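PDB 6IXO: myosin-2 from Saccharomyces cerevisiae, which carries organelles and other cargo along polarized actin cables, gripping their receptors with the globular tail domain to which this chain belongs. Local coordinates for residues Y53-L58 and R109-F114. Residues are numbered along the deposited sequence; the frame is centred on the assembly and turned at random.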
loop_
_atom_site.group_PDB
_atom_site.type_symbol
_atom_site.label_atom_id
_atom_site.label_comp_id
_atom_site.label_asym_id
_atom_site.label_seq_id
_atom_site.Cartn_x
_atom_site.Cartn_y
_atom_site.Cartn_z
ATOM N N TYR A 53 -2.663 5.337 18.645
ATOM C CA TYR A 53 -3.256 5.243 19.992
ATOM C C TYR A 53 -3.762 3.802 20.289
ATOM O O TYR A 53 -3.633 3.338 21.442
ATOM C CB TYR A 53 -4.375 6.302 20.199
ATOM C CG TYR A 53 -5.639 6.042 19.415
ATOM C CD1 TYR A 53 -6.642 5.216 19.930
ATOM C CD2 TYR A 53 -5.837 6.612 18.137
ATOM C CE1 TYR A 53 -7.792 4.952 19.214
ATOM C CE2 TYR A 53 -6.999 6.357 17.416
ATOM C CZ TYR A 53 -7.971 5.522 17.951
ATOM O OH TYR A 53 -9.136 5.235 17.239
ATOM N N PRO A 54 -4.275 3.055 19.289
ATOM C CA PRO A 54 -4.674 1.684 19.635
ATOM C C PRO A 54 -3.493 0.814 19.996
ATOM O O PRO A 54 -3.566 0.114 21.013
ATOM C CB PRO A 54 -5.341 1.163 18.341
ATOM C CG PRO A 54 -5.793 2.395 17.661
ATOM C CD PRO A 54 -4.672 3.353 17.872
ATOM N N ALA A 55 -2.424 0.868 19.209
ATOM C CA ALA A 55 -1.248 0.078 19.564
ATOM C C ALA A 55 -0.713 0.428 20.967
ATOM O O ALA A 55 -0.372 -0.479 21.714
ATOM C CB ALA A 55 -0.139 0.269 18.556
ATOM N N ARG A 56 -0.650 1.719 21.314
ATOM C CA ARG A 56 -0.048 2.094 22.600
ATOM C C ARG A 56 -0.920 1.569 23.715
ATOM O O ARG A 56 -0.426 1.081 24.731
ATOM C CB ARG A 56 0.124 3.627 22.733
ATOM C CG ARG A 56 0.989 4.272 21.660
ATOM C CD ARG A 56 2.450 4.266 22.017
ATOM N NE ARG A 56 3.326 4.791 20.962
ATOM C CZ ARG A 56 3.673 6.072 20.822
ATOM N NH1 ARG A 56 4.483 6.439 19.824
ATOM N NH2 ARG A 56 3.215 6.986 21.664
ATOM N N ILE A 57 -2.234 1.664 23.546
ATOM C CA ILE A 57 -3.123 1.115 24.577
ATOM C C ILE A 57 -2.939 -0.409 24.752
ATOM O O ILE A 57 -2.834 -0.912 25.873
ATOM C CB ILE A 57 -4.578 1.447 24.250
ATOM C CG1 ILE A 57 -4.773 2.945 24.446
ATOM C CG2 ILE A 57 -5.515 0.656 25.152
ATOM C CD1 ILE A 57 -6.120 3.493 23.942
ATOM N N LEU A 58 -2.897 -1.135 23.637
ATOM C CA LEU A 58 -2.670 -2.576 23.651
ATOM C C LEU A 58 -1.362 -2.932 24.337
ATOM O O LEU A 58 -1.293 -3.891 25.097
ATOM C CB LEU A 58 -2.650 -3.124 22.213
ATOM C CG LEU A 58 -3.975 -3.054 21.453
ATOM C CD1 LEU A 58 -3.788 -3.515 19.977
ATOM C CD2 LEU A 58 -5.027 -3.896 22.131
ATOM N N ARG A 109 2.659 -1.937 12.810
ATOM C CA ARG A 109 4.112 -1.740 12.896
ATOM C C ARG A 109 4.517 -1.370 14.324
ATOM O O ARG A 109 5.592 -1.771 14.815
ATOM C CB ARG A 109 4.598 -0.643 11.932
ATOM C CG ARG A 109 6.115 -0.493 11.931
ATOM C CD ARG A 109 6.783 -1.794 11.465
ATOM N NE ARG A 109 8.232 -1.626 11.251
ATOM C CZ ARG A 109 9.052 -2.629 10.909
ATOM N NH1 ARG A 109 8.566 -3.884 10.770
ATOM N NH2 ARG A 109 10.356 -2.382 10.745
ATOM N N GLU A 110 3.686 -0.575 14.991
ATOM C CA GLU A 110 4.063 -0.162 16.355
ATOM C C GLU A 110 4.017 -1.390 17.295
ATOM O O GLU A 110 4.848 -1.554 18.175
ATOM C CB GLU A 110 3.109 0.931 16.857
ATOM C CG GLU A 110 3.411 1.444 18.276
ATOM C CD GLU A 110 4.524 2.479 18.258
ATOM O OE1 GLU A 110 5.051 2.771 17.158
ATOM O OE2 GLU A 110 4.838 3.010 19.336
ATOM N N LEU A 111 3.032 -2.258 17.090
ATOM C CA LEU A 111 2.880 -3.470 17.896
ATOM C C LEU A 111 4.051 -4.415 17.662
ATOM O O LEU A 111 4.621 -4.984 18.593
ATOM C CB LEU A 111 1.583 -4.183 17.543
ATOM C CG LEU A 111 0.301 -3.539 18.066
ATOM C CD1 LEU A 111 -0.961 -4.163 17.418
ATOM C CD2 LEU A 111 0.261 -3.659 19.628
ATOM N N TYR A 112 4.400 -4.598 16.398
ATOM C CA TYR A 112 5.463 -5.529 16.070
ATOM C C TYR A 112 6.749 -5.012 16.666
ATOM O O TYR A 112 7.525 -5.748 17.279
ATOM C CB TYR A 112 5.565 -5.714 14.533
ATOM C CG TYR A 112 6.762 -6.563 14.136
ATOM C CD1 TYR A 112 6.748 -7.948 14.322
ATOM C CD2 TYR A 112 7.914 -5.981 13.620
ATOM C CE1 TYR A 112 7.862 -8.733 14.005
ATOM C CE2 TYR A 112 9.025 -6.761 13.262
ATOM C CZ TYR A 112 8.998 -8.137 13.471
ATOM O OH TYR A 112 10.088 -8.915 13.110
ATOM N N SER A 113 6.946 -3.705 16.551
ATOM C CA SER A 113 8.155 -3.096 17.061
ATOM C C SER A 113 8.232 -3.252 18.583
ATOM O O SER A 113 9.305 -3.446 19.152
ATOM C CB SER A 113 8.218 -1.611 16.656
ATOM O OG SER A 113 8.152 -1.497 15.209
ATOM N N PHE A 114 7.087 -3.158 19.236
ATOM C CA PHE A 114 7.087 -3.377 20.675
ATOM C C PHE A 114 7.509 -4.807 21.025
ATOM O O PHE A 114 8.253 -5.026 21.964
ATOM C CB PHE A 114 5.717 -3.110 21.293
ATOM C CG PHE A 114 5.674 -3.536 22.740
ATOM C CD1 PHE A 114 6.387 -2.829 23.673
ATOM C CD2 PHE A 114 5.023 -4.699 23.124
ATOM C CE1 PHE A 114 6.429 -3.240 25.022
ATOM C CE2 PHE A 114 5.057 -5.115 24.479
ATOM C CZ PHE A 114 5.761 -4.382 25.403
HETATM O O HOH W 1 5.485 5.549 17.001
#
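NE of Arg-56 gives its N-H to OE2 of Glu-110 at 2.8 Å, in a nearly straight hydrogen bond (163°) that is also a salt bridge, while OE1 of Glu-110 is linked to NH1 of Arg-56 through a water lying 2.8 Å from that OE1. OE2 of Glu-110 lies close to the guanidinium plane of Arg-56, but NE approaches from above the carboxylate plane, and the two flat groups are turned well apart, so this is not a flat two-toothed pairing. The backbone of Glu-110 directs CB at the other helix, where it meets CB of Ala-55 at 3.7 Å, and CG, anti to the backbone N (chi1 -180°), comes against the same methyl. Glutamate thus serves twice, its methylenes packing while its charge reaches the arginine; a weak, long ion pair to Arg-387 also draws on OE1. An alanine in place of Arg-56 would probably leave the buried carboxylate without its close positive mate and freer to turn.

The rest of the contact is apolar. Ala-55, small enough to let its CA come within 5.7 Å of that of Leu-111, also meets CG of Leu-111. The branched end of Leu-111 then spreads over the next turn, CD1 touching CD1 of Leu-58 at 3.9 Å and CD2 resting on CB of Leu-58. Phe-77, Val-81 and Ile-85 of helix 71-90 and Phe-151 of helix 134-180 extend this leucine core. Helices 53-67 and 97-124, running the same way at -30° and 9.0 Å between the local axes, pack here in the all-helical bundle of the myosin V cargo-binding tail.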